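Local coordinates for protein CAS3 Metal dependent phosphohydrolase (Methanocaldococcus jannaschii, PDB 3S4L) that cleaves single-stranded DNA in a magnesium-dependent manner and single-stranded RNA without metal, serving as an HD-family nuclease of CRISPR antiviral defence, at residues W28-I39 against I52-I63. Residues are numbered along the deposited sequence; the frame is centred on the assembly and turned at random.
Sequences WERIKYRYLKTI and IEKVDEFMKILI
W28 reaches across to helix 52-65 as a knob in the hole formed by D56, M59, K60 and I63. Its chi1 of 168° sets CG anti to the backbone N and directs the indole in among these four side chains. From CB outward, the first partner is CD1 of I63, 3.7 Å from W28 CB; the same methyl lies over one ring face in a CH-pi contact, 3.5 Å from W28 CG. Farther along, W28 CD1 meets CG of K60, while NE1 donates to D56 OD1 at 2.7 Å, the acceptor lying near the ring plane. On the benzo side, CZ2 and CH2 press against M59, with W28 CZ2 3.4 Å from M59 CB. K32 CB covers the opposite face of the indole, and the extended remainder of K32 carries NZ to D56 OD2 (2.8 Å), on the syn side but 25° out of the carboxylate plane. The buried carboxylate of D56 is thus gripped through both oxygens, and the exposed E29, weakly bonded to K32 NZ, completes the salt-bridge network. Beyond this polar cluster, L36 CD1 and I39 CG2 converge on V55 CG1, at 3.6 Å and 3.7 Å respectively. Helix 204-215 adds P214 beside W28 and L211 beside I39. A single tryptophan knob from helix 17-31 and the apolar contacts of helix 36-43 thereby join both to helix 52-65, which leads into the metal ligand D67, within the largely helical HD nuclease fold.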
loop_
_atom_site.group_PDB
_atom_site.type_symbol
_atom_site.label_atom_id
_atom_site.label_comp_id
_atom_site.label_asym_id
_atom_site.label_seq_id
_atom_site.Cartn_x
_atom_site.Cartn_y
_atom_site.Cartn_z
ATOM N N TRP A 28 -15.022 -4.205 -5.246
ATOM C CA TRP A 28 -14.133 -5.313 -5.589
ATOM C C TRP A 28 -14.954 -6.585 -5.739
ATOM O O TRP A 28 -14.787 -7.338 -6.700
ATOM C CB TRP A 28 -13.026 -5.480 -4.534
ATOM C CG TRP A 28 -12.209 -6.759 -4.620
ATOM C CD1 TRP A 28 -12.157 -7.764 -3.682
ATOM C CD2 TRP A 28 -11.324 -7.162 -5.681
ATOM N NE1 TRP A 28 -11.297 -8.759 -4.096
ATOM C CE2 TRP A 28 -10.770 -8.413 -5.321
ATOM C CE3 TRP A 28 -10.946 -6.587 -6.905
ATOM C CZ2 TRP A 28 -9.866 -9.104 -6.140
ATOM C CZ3 TRP A 28 -10.043 -7.261 -7.713
ATOM C CH2 TRP A 28 -9.521 -8.518 -7.331
ATOM N N GLU A 29 -15.845 -6.810 -4.782
ATOM C CA GLU A 29 -16.772 -7.927 -4.831
ATOM C C GLU A 29 -17.513 -8.023 -6.165
ATOM O O GLU A 29 -17.836 -9.119 -6.621
ATOM C CB GLU A 29 -17.787 -7.825 -3.685
ATOM C CG GLU A 29 -17.264 -8.298 -2.331
ATOM C CD GLU A 29 -16.981 -9.795 -2.289
ATOM O OE1 GLU A 29 -17.644 -10.560 -3.023
ATOM O OE2 GLU A 29 -16.092 -10.206 -1.514
ATOM N N ARG A 30 -17.778 -6.883 -6.792
ATOM C CA ARG A 30 -18.576 -6.883 -8.013
ATOM C C ARG A 30 -17.746 -7.259 -9.245
ATOM O O ARG A 30 -18.279 -7.770 -10.230
ATOM C CB ARG A 30 -19.300 -5.536 -8.212
ATOM C CG ARG A 30 -20.200 -5.138 -7.034
ATOM C CD ARG A 30 -21.046 -3.897 -7.324
ATOM N NE ARG A 30 -21.368 -3.161 -6.098
ATOM C CZ ARG A 30 -20.766 -2.035 -5.709
ATOM N NH1 ARG A 30 -19.810 -1.491 -6.456
ATOM N NH2 ARG A 30 -21.121 -1.446 -4.569
ATOM N N ILE A 31 -16.440 -7.041 -9.186
ATOM C CA ILE A 31 -15.607 -7.318 -10.353
ATOM C C ILE A 31 -14.563 -8.450 -10.206
ATOM O O ILE A 31 -14.015 -8.922 -11.210
ATOM C CB ILE A 31 -14.892 -6.045 -10.810
ATOM C CG1 ILE A 31 -13.907 -5.576 -9.745
ATOM C CG2 ILE A 31 -15.905 -4.948 -11.137
ATOM C CD1 ILE A 31 -13.026 -4.446 -10.206
ATOM N N LYS A 32 -14.300 -8.889 -8.977
ATOM C CA LYS A 32 -13.127 -9.730 -8.707
ATOM C C LYS A 32 -13.023 -10.969 -9.605
ATOM O O LYS A 32 -11.921 -11.334 -10.054
ATOM C CB LYS A 32 -13.035 -10.109 -7.216
ATOM C CG LYS A 32 -14.267 -10.817 -6.650
ATOM C CD LYS A 32 -14.102 -11.219 -5.182
ATOM C CE LYS A 32 -15.378 -11.887 -4.677
ATOM N NZ LYS A 32 -15.235 -12.476 -3.315
ATOM N N TYR A 33 -14.166 -11.597 -9.878
ATOM C CA TYR A 33 -14.200 -12.818 -10.681
ATOM C C TYR A 33 -13.743 -12.555 -12.119
ATOM O O TYR A 33 -13.459 -13.485 -12.874
ATOM C CB TYR A 33 -15.593 -13.515 -10.603
ATOM C CG TYR A 33 -15.888 -14.089 -9.219
ATOM C CD1 TYR A 33 -14.901 -14.768 -8.498
ATOM C CD2 TYR A 33 -17.128 -13.926 -8.625
ATOM C CE1 TYR A 33 -15.147 -15.271 -7.235
ATOM C CE2 TYR A 33 -17.391 -14.439 -7.357
ATOM C CZ TYR A 33 -16.398 -15.103 -6.668
ATOM O OH TYR A 33 -16.644 -15.615 -5.409
ATOM N N ARG A 34 -13.631 -11.287 -12.485
ATOM C CA ARG A 34 -13.028 -10.952 -13.769
ATOM C C ARG A 34 -11.496 -10.930 -13.686
ATOM O O ARG A 34 -10.819 -11.021 -14.708
ATOM C CB ARG A 34 -13.561 -9.607 -14.282
ATOM N N TYR A 35 -10.953 -10.841 -12.471
ATOM C CA TYR A 35 -9.511 -10.606 -12.288
ATOM C C TYR A 35 -8.750 -11.690 -11.511
ATOM O O TYR A 35 -7.536 -11.855 -11.676
ATOM C CB TYR A 35 -9.297 -9.252 -11.594
ATOM C CG TYR A 35 -9.820 -8.093 -12.392
ATOM C CD1 TYR A 35 -9.085 -7.568 -13.447
ATOM C CD2 TYR A 35 -11.049 -7.520 -12.099
ATOM C CE1 TYR A 35 -9.558 -6.499 -14.189
ATOM C CE2 TYR A 35 -11.533 -6.449 -12.831
ATOM C CZ TYR A 35 -10.785 -5.943 -13.877
ATOM O OH TYR A 35 -11.270 -4.879 -14.609
ATOM N N LEU A 36 -9.462 -12.406 -10.646
ATOM C CA LEU A 36 -8.834 -13.396 -9.774
ATOM C C LEU A 36 -7.913 -14.417 -10.496
ATOM O O LEU A 36 -6.764 -14.613 -10.101
ATOM C CB LEU A 36 -9.904 -14.110 -8.938
ATOM C CG LEU A 36 -10.027 -13.768 -7.444
ATOM C CD1 LEU A 36 -9.106 -12.656 -7.028
ATOM C CD2 LEU A 36 -11.470 -13.460 -7.033
ATOM N N LYS A 37 -8.399 -15.080 -11.540
ATOM C CA LYS A 37 -7.540 -16.038 -12.240
ATOM C C LYS A 37 -6.226 -15.405 -12.728
ATOM O O LYS A 37 -5.147 -15.981 -12.542
ATOM C CB LYS A 37 -8.275 -16.711 -13.402
ATOM C CG LYS A 37 -7.456 -17.773 -14.122
ATOM C CD LYS A 37 -8.244 -18.309 -15.307
ATOM C CE LYS A 37 -7.387 -19.071 -16.299
ATOM N NZ LYS A 37 -7.390 -20.531 -16.053
ATOM N N THR A 38 -6.322 -14.228 -13.342
ATOM C CA THR A 38 -5.152 -13.555 -13.901
ATOM C C THR A 38 -4.143 -13.252 -12.809
ATOM O O THR A 38 -2.956 -13.521 -12.953
ATOM C CB THR A 38 -5.543 -12.254 -14.617
ATOM O OG1 THR A 38 -6.490 -12.557 -15.649
ATOM C CG2 THR A 38 -4.324 -11.592 -15.252
ATOM N N ILE A 39 -4.622 -12.704 -11.704
ATOM C CA ILE A 39 -3.750 -12.425 -10.577
ATOM C C ILE A 39 -3.152 -13.715 -9.993
ATOM O O ILE A 39 -1.968 -13.757 -9.681
ATOM C CB ILE A 39 -4.499 -11.656 -9.495
ATOM C CG1 ILE A 39 -5.063 -10.354 -10.073
ATOM C CG2 ILE A 39 -3.580 -11.368 -8.323
ATOM C CD1 ILE A 39 -6.035 -9.651 -9.149
ATOM N N ILE A 52 -7.669 -19.468 -5.071
ATOM C CA ILE A 52 -8.438 -18.292 -5.467
ATOM C C ILE A 52 -8.881 -17.462 -4.266
ATOM O O ILE A 52 -8.886 -16.234 -4.319
ATOM C CB ILE A 52 -9.672 -18.630 -6.354
ATOM C CG1 ILE A 52 -9.235 -19.143 -7.731
ATOM C CG2 ILE A 52 -10.557 -17.387 -6.531
ATOM C CD1 ILE A 52 -8.515 -18.082 -8.578
ATOM N N GLU A 53 -9.258 -18.132 -3.185
ATOM C CA GLU A 53 -9.745 -17.425 -2.008
ATOM C C GLU A 53 -8.608 -16.681 -1.310
ATOM O O GLU A 53 -8.811 -15.603 -0.747
ATOM C CB GLU A 53 -10.461 -18.383 -1.049
ATOM C CG GLU A 53 -11.982 -18.368 -1.190
ATOM C CD GLU A 53 -12.588 -19.763 -1.308
ATOM O OE1 GLU A 53 -13.556 -20.052 -0.574
ATOM O OE2 GLU A 53 -12.098 -20.566 -2.134
ATOM N N LYS A 54 -7.409 -17.251 -1.353
ATOM C CA LYS A 54 -6.244 -16.578 -0.780
ATOM C C LYS A 54 -5.950 -15.296 -1.555
ATOM O O LYS A 54 -5.700 -14.240 -0.968
ATOM C CB LYS A 54 -5.022 -17.499 -0.810
ATOM C CG LYS A 54 -4.595 -17.997 0.551
ATOM C CD LYS A 54 -5.800 -18.425 1.362
ATOM N N VAL A 55 -5.993 -15.405 -2.882
ATOM C CA VAL A 55 -5.697 -14.297 -3.786
ATOM C C VAL A 55 -6.662 -13.162 -3.555
ATOM O O VAL A 55 -6.301 -11.990 -3.645
ATOM C CB VAL A 55 -5.807 -14.736 -5.254
ATOM C CG1 VAL A 55 -5.748 -13.530 -6.174
ATOM C CG2 VAL A 55 -4.723 -15.758 -5.588
ATOM N N ASP A 56 -7.896 -13.530 -3.235
ATOM C CA ASP A 56 -8.947 -12.571 -2.942
ATOM C C ASP A 56 -8.608 -11.791 -1.669
ATOM O O ASP A 56 -8.623 -10.553 -1.651
ATOM C CB ASP A 56 -10.292 -13.330 -2.801
ATOM C CG ASP A 56 -11.502 -12.402 -2.732
ATOM O OD1 ASP A 56 -11.347 -11.184 -2.955
ATOM O OD2 ASP A 56 -12.620 -12.893 -2.471
ATOM N N GLU A 57 -8.314 -12.521 -0.597
ATOM C CA GLU A 57 -7.898 -11.907 0.662
ATOM C C GLU A 57 -6.711 -10.984 0.439
ATOM O O GLU A 57 -6.665 -9.884 0.983
ATOM C CB GLU A 57 -7.508 -12.978 1.678
ATOM C CG GLU A 57 -8.616 -13.935 2.028
ATOM C CD GLU A 57 -8.102 -15.168 2.745
ATOM O OE1 GLU A 57 -7.104 -15.045 3.491
ATOM O OE2 GLU A 57 -8.687 -16.261 2.553
ATOM N N PHE A 58 -5.741 -11.461 -0.335
ATOM C CA PHE A 58 -4.533 -10.694 -0.625
ATOM C C PHE A 58 -4.910 -9.371 -1.294
ATOM O O PHE A 58 -4.452 -8.310 -0.875
ATOM C CB PHE A 58 -3.562 -11.536 -1.477
ATOM C CG PHE A 58 -2.426 -10.757 -2.092
ATOM C CD1 PHE A 58 -1.313 -10.404 -1.339
ATOM C CD2 PHE A 58 -2.457 -10.403 -3.438
ATOM C CE1 PHE A 58 -0.249 -9.698 -1.908
ATOM C CE2 PHE A 58 -1.402 -9.685 -4.019
ATOM C CZ PHE A 58 -0.288 -9.339 -3.251
ATOM N N MET A 59 -5.778 -9.433 -2.300
ATOM C CA MET A 59 -6.209 -8.226 -3.006
ATOM C C MET A 59 -6.961 -7.256 -2.097
ATOM O O MET A 59 -6.755 -6.044 -2.186
ATOM C CB MET A 59 -7.062 -8.577 -4.223
ATOM C CG MET A 59 -6.251 -9.190 -5.358
ATOM S SD MET A 59 -4.868 -8.112 -5.853
ATOM C CE MET A 59 -5.797 -6.653 -6.307
ATOM N N LYS A 60 -7.824 -7.788 -1.231
ATOM C CA LYS A 60 -8.562 -6.963 -0.283
ATOM C C LYS A 60 -7.628 -6.183 0.641
ATOM O O LYS A 60 -7.953 -5.089 1.099
ATOM C CB LYS A 60 -9.483 -7.816 0.586
ATOM C CG LYS A 60 -10.744 -8.351 -0.083
ATOM C CD LYS A 60 -11.566 -9.123 0.947
ATOM C CE LYS A 60 -12.375 -10.236 0.327
ATOM N NZ LYS A 60 -12.938 -11.119 1.383
ATOM N N ILE A 61 -6.481 -6.762 0.949
ATOM C CA ILE A 61 -5.562 -6.071 1.835
ATOM C C ILE A 61 -4.888 -4.902 1.112
ATOM O O ILE A 61 -4.771 -3.812 1.670
ATOM C CB ILE A 61 -4.535 -7.021 2.461
ATOM C CG1 ILE A 61 -5.248 -7.967 3.409
ATOM C CG2 ILE A 61 -3.491 -6.232 3.223
ATOM C CD1 ILE A 61 -4.401 -9.114 3.885
ATOM N N LEU A 62 -4.483 -5.123 -0.136
ATOM C CA LEU A 62 -3.935 -4.050 -0.959
ATOM C C LEU A 62 -4.965 -2.944 -1.100
ATOM O O LEU A 62 -4.648 -1.754 -1.051
ATOM C CB LEU A 62 -3.587 -4.573 -2.348
ATOM C CG LEU A 62 -2.571 -5.697 -2.349
ATOM C CD1 LEU A 62 -2.049 -5.877 -3.769
ATOM C CD2 LEU A 62 -1.444 -5.367 -1.375
ATOM N N ILE A 63 -6.207 -3.354 -1.295
ATOM C CA ILE A 63 -7.284 -2.412 -1.448
ATOM C C ILE A 63 -7.392 -1.611 -0.162
ATOM O O ILE A 63 -7.448 -0.384 -0.185
ATOM C CB ILE A 63 -8.604 -3.139 -1.791
ATOM C CG1 ILE A 63 -8.549 -3.663 -3.231
ATOM C CG2 ILE A 63 -9.812 -2.209 -1.618
ATOM C CD1 ILE A 63 -9.553 -4.748 -3.537
#